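PDB 3E59: L-tyrosine isonitrile synthase from Pseudomonas aeruginosa, which builds the isonitrile group on L-tyrosine, drawing its carbon from C2 of ribulose 5-phosphate, in the biosynthesis of paerucumarin. Local coordinates for residues C113-G116 and R117-D121; I125-A128 and H129-A132. All coordinates share one frame; numbering follows the deposited sequence.

Contact 1: residues C113-G116 and R117-D121; sequences CSDG and RVFGD
The short, weakly bonded helix 116-119, which follows directly on the loop after strand 108-112, is held at its start by the carbonyl of Asp115, next to the side chains of Val118 and Phe119. Asp115 O accepts a hydrogen bond from Val118 N at 3.2 Å, bent to 139° at the hydrogen, with the donor standing above the carbonyl plane rather than on a lone pair. The same oxygen lies 3.2 Å from Phe119 CE1 and 3.3 Å from Val118 CG2, so carbon of both residues comes close to it.

Strand 108-112 belongs to the parallel five-stranded sheet, and this turn is where the chain leaves the sheet's end. Here the carboxylate of Asp115, turned to the Phe119 ring by a chi1 of 48°, comes obliquely against it, the two planes 57° apart, with OD2 3.4 Å from CZ. A bound phosphate ion, probably from the crystallisation liquor, lies about 6 Å from the Asp115 side chain. Val118 CG2 sits 3.5 Å above one face of the Phe119 ring, toward its rim, and also touches Asp115 CB.

Two waters bridge back to Ser114: one donates to Ser114 O, the other bonds Ser114 OG, and both accept weakly from Arg117 N. Trp240 of helix 219-247 packs on Asp115 and Val118, while Gly120, with positive phi, ends the helical turn.

Contact 2: residues I125-A128 and H129-A132; sequences IGDA and HISA
Ile125 and Ile130 meet on the inner side of the first turn of helix 127-144, with Gly126 at the N-cap position between loop and helix. Ile125 CG2 reaches Ile130 CG1 at 3.9 Å, the two side chains crossing at about a right angle. With chi1 at -62°, Ile125 points CG2 anti to its own backbone N, and the same methyl also presses on His129 CB at 3.6 Å. Ile130, extended at chi2, brings CD1 to 3.6 Å from Ile125 O. The Asp127 side chain lies alongside that of Ile130, pointing the same way, with OD2 near CD1.

Backbone bonds of the alpha-helical i to i+4 kind begin at once. Ile130 N gives to Gly126 O at 3.2 Å, nearly straight at 163° and in the carbonyl plane; Ser131 N gives to Asp127 O and Ala132 N to Ala128 O, both at 3.0 Å. Asp127 O takes a second, weak bond from Ser131 OG at 3.4 Å, but the stronger partner of that hydroxyl is Arg117.

The other side is looser. Ala128, His129 and Ala132 are exposed, and the imidazole meets Ile125 CG2 and Gly126 O obliquely. Asp127 is shared between two arginines, with OD1 salt-bridged to Arg171 of helix 167-178 and OD2 to Arg117 of helix 116-119. The start of helix 127-144 is thus tied by salt bridges to both of those helices, while Ile125 rests on the loop residues Ala69 and Pro72.

In the fold
Along the chain, contact 1 comes first, closing the tight turn where strand 108-112 runs out of the parallel sheet into helix 116-119. Contact 2 opens only after it has closed, at the start of helix 127-144, so the two lie in series and neither nests nor crosses. Their centres are nonetheless about 10 Å apart, because the intervening chain brings the second helix back beside the first. Arg117 spans the join, its guanidinium group reaching over to helix 127-144, while its NH2 also forms a salt bridge with Glu155. Gly116 O packs against Ile130 CD1, adding a backbone-to-side-chain contact between the two helices.

Contact 1: residues C113-G116 and R117-D121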
loop_
_atom_site.group_PDB
_atom_site.type_symbol
_atom_site.label_atom_id
_atom_site.label_comp_id
_atom_site.label_asym_id
_atom_site.label_seq_id
_atom_site.Cartn_x
_atom_site.Cartn_y
_atom_site.Cartn_z
ATOM N N CYS A 113 7.977 -0.881 2.727
ATOM C CA CYS A 113 8.077 -0.350 4.078
ATOM C C CYS A 113 6.776 -0.640 4.827
ATOM O O CYS A 113 5.889 0.199 4.928
ATOM C CB CYS A 113 8.427 1.140 4.043
ATOM S SG CYS A 113 10.074 1.472 3.296
ATOM N N SER A 114 6.680 -1.853 5.346
ATOM C CA SER A 114 5.468 -2.310 5.991
ATOM C C SER A 114 5.024 -1.361 7.094
ATOM O O SER A 114 5.821 -0.975 7.956
ATOM C CB SER A 114 5.663 -3.708 6.560
ATOM O OG SER A 114 4.530 -4.058 7.337
ATOM N N ASP A 115 3.750 -0.992 7.050
ATOM C CA ASP A 115 3.151 -0.146 8.077
ATOM C C ASP A 115 2.304 -0.946 9.072
ATOM O O ASP A 115 1.489 -0.382 9.804
ATOM C CB ASP A 115 2.349 1.006 7.442
ATOM C CG ASP A 115 1.397 0.554 6.323
ATOM O OD1 ASP A 115 1.410 -0.614 5.869
ATOM O OD2 ASP A 115 0.617 1.417 5.881
ATOM N N GLY A 116 2.518 -2.262 9.109
ATOM C CA GLY A 116 1.730 -3.146 9.970
ATOM C C GLY A 116 1.911 -2.782 11.420
ATOM O O GLY A 116 0.953 -2.726 12.176
ATOM N N ARG A 117 3.157 -2.510 11.790
ATOM C CA ARG A 117 3.497 -2.187 13.155
ATOM C C ARG A 117 3.075 -0.778 13.567
ATOM O O ARG A 117 2.888 -0.540 14.750
ATOM C CB ARG A 117 5.000 -2.387 13.393
ATOM C CG ARG A 117 5.409 -2.475 14.873
ATOM C CD ARG A 117 5.000 -3.804 15.497
ATOM N NE ARG A 117 5.804 -4.914 14.990
ATOM C CZ ARG A 117 5.475 -6.196 15.108
ATOM N NH1 ARG A 117 4.347 -6.547 15.710
ATOM N NH2 ARG A 117 6.276 -7.131 14.609
ATOM N N VAL A 118 2.913 0.139 12.610
ATOM C CA VAL A 118 2.681 1.563 12.940
ATOM C C VAL A 118 1.313 1.862 13.586
ATOM O O VAL A 118 1.194 2.807 14.379
ATOM C CB VAL A 118 2.973 2.563 11.737
ATOM C CG1 VAL A 118 4.226 2.167 10.958
ATOM C CG2 VAL A 118 1.792 2.713 10.813
ATOM N N PHE A 119 0.303 1.046 13.270
ATOM C CA PHE A 119 -1.089 1.326 13.677
ATOM C C PHE A 119 -1.447 0.938 15.119
ATOM O O PHE A 119 -2.064 1.722 15.862
ATOM C CB PHE A 119 -2.073 0.699 12.689
ATOM C CG PHE A 119 -1.829 1.111 11.255
ATOM C CD1 PHE A 119 -1.631 0.153 10.264
ATOM C CD2 PHE A 119 -1.785 2.461 10.899
ATOM C CE1 PHE A 119 -1.403 0.526 8.938
ATOM C CE2 PHE A 119 -1.546 2.839 9.571
ATOM C CZ PHE A 119 -1.353 1.873 8.595
ATOM N N GLY A 120 -1.051 -0.271 15.505
ATOM C CA GLY A 120 -1.369 -0.791 16.825
ATOM C C GLY A 120 -2.838 -1.111 16.928
ATOM O O GLY A 120 -3.395 -1.800 16.064
ATOM N N ASP A 121 -3.461 -0.578 17.978
ATOM C CA ASP A 121 -4.868 -0.832 18.284
ATOM C C ASP A 121 -5.833 -0.081 17.373
ATOM O O ASP A 121 -7.054 -0.215 17.526
ATOM C CB ASP A 121 -5.173 -0.530 19.768
ATOM C CG ASP A 121 -5.026 0.961 20.125
ATOM O OD1 ASP A 121 -5.746 1.807 19.542
ATOM O OD2 ASP A 121 -4.204 1.283 21.018
HETATM O O HOH W 1 6.173 -1.796 10.340
HETATM O O HOH W 2 4.858 -4.532 9.768
#

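Contact 2: residues I125-A128 and H129-A132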
loop_
_atom_site.group_PDB
_atom_site.type_symbol
_atom_site.label_atom_id
_atom_site.label_comp_id
_atom_site.label_asym_id
_atom_site.label_seq_id
_atom_site.Cartn_x
_atom_site.Cartn_y
_atom_site.Cartn_z
ATOM N N ILE A 125 -5.398 -5.300 14.738
ATOM C CA ILE A 125 -4.707 -6.529 14.401
ATOM C C ILE A 125 -3.600 -6.629 15.438
ATOM O O ILE A 125 -2.812 -5.692 15.597
ATOM C CB ILE A 125 -4.160 -6.489 12.947
ATOM C CG1 ILE A 125 -5.318 -6.347 11.948
ATOM C CG2 ILE A 125 -3.329 -7.736 12.620
ATOM C CD1 ILE A 125 -4.919 -5.742 10.610
ATOM N N GLY A 126 -3.572 -7.744 16.175
ATOM C CA GLY A 126 -2.593 -7.941 17.247
ATOM C C GLY A 126 -1.178 -8.039 16.709
ATOM O O GLY A 126 -0.983 -8.405 15.547
ATOM N N ASP A 127 -0.192 -7.722 17.549
ATOM C CA ASP A 127 1.213 -7.708 17.126
ATOM C C ASP A 127 1.757 -9.073 16.679
ATOM O O ASP A 127 2.701 -9.138 15.871
ATOM C CB ASP A 127 2.092 -7.129 18.236
ATOM C CG ASP A 127 2.071 -5.623 18.262
ATOM O OD1 ASP A 127 2.046 -5.050 19.374
ATOM O OD2 ASP A 127 2.075 -5.005 17.167
ATOM N N ALA A 128 1.176 -10.147 17.218
ATOM C CA ALA A 128 1.508 -11.515 16.816
ATOM C C ALA A 128 1.066 -11.772 15.390
ATOM O O ALA A 128 1.782 -12.407 14.625
ATOM C CB ALA A 128 0.865 -12.531 17.756
ATOM N N HIS A 129 -0.120 -11.283 15.037
ATOM C CA HIS A 129 -0.622 -11.418 13.672
ATOM C C HIS A 129 0.274 -10.668 12.688
ATOM O O HIS A 129 0.612 -11.198 11.621
ATOM C CB HIS A 129 -2.067 -10.921 13.565
ATOM C CG HIS A 129 -3.085 -11.913 14.033
ATOM N ND1 HIS A 129 -3.572 -12.917 13.222
ATOM C CD2 HIS A 129 -3.713 -12.057 15.224
ATOM C CE1 HIS A 129 -4.459 -13.630 13.891
ATOM N NE2 HIS A 129 -4.563 -13.128 15.108
ATOM N N ILE A 130 0.659 -9.443 13.064
ATOM C CA ILE A 130 1.553 -8.615 12.247
ATOM C C ILE A 130 2.908 -9.309 12.031
ATOM O O ILE A 130 3.393 -9.392 10.897
ATOM C CB ILE A 130 1.721 -7.182 12.842
ATOM C CG1 ILE A 130 0.392 -6.424 12.790
ATOM C CG2 ILE A 130 2.805 -6.377 12.105
ATOM C CD1 ILE A 130 0.326 -5.350 13.796
ATOM N N SER A 131 3.505 -9.810 13.109
ATOM C CA SER A 131 4.770 -10.539 13.016
ATOM C C SER A 131 4.680 -11.773 12.118
ATOM O O SER A 131 5.600 -12.042 11.362
ATOM C CB SER A 131 5.287 -10.925 14.402
ATOM O OG SER A 131 5.942 -9.830 15.013
ATOM N N ALA A 132 3.576 -12.517 12.213
ATOM C CA ALA A 132 3.351 -13.693 11.363
ATOM C C ALA A 132 3.202 -13.309 9.879
ATOM O O ALA A 132 3.736 -13.989 8.989
ATOM C CB ALA A 132 2.139 -14.466 11.842
#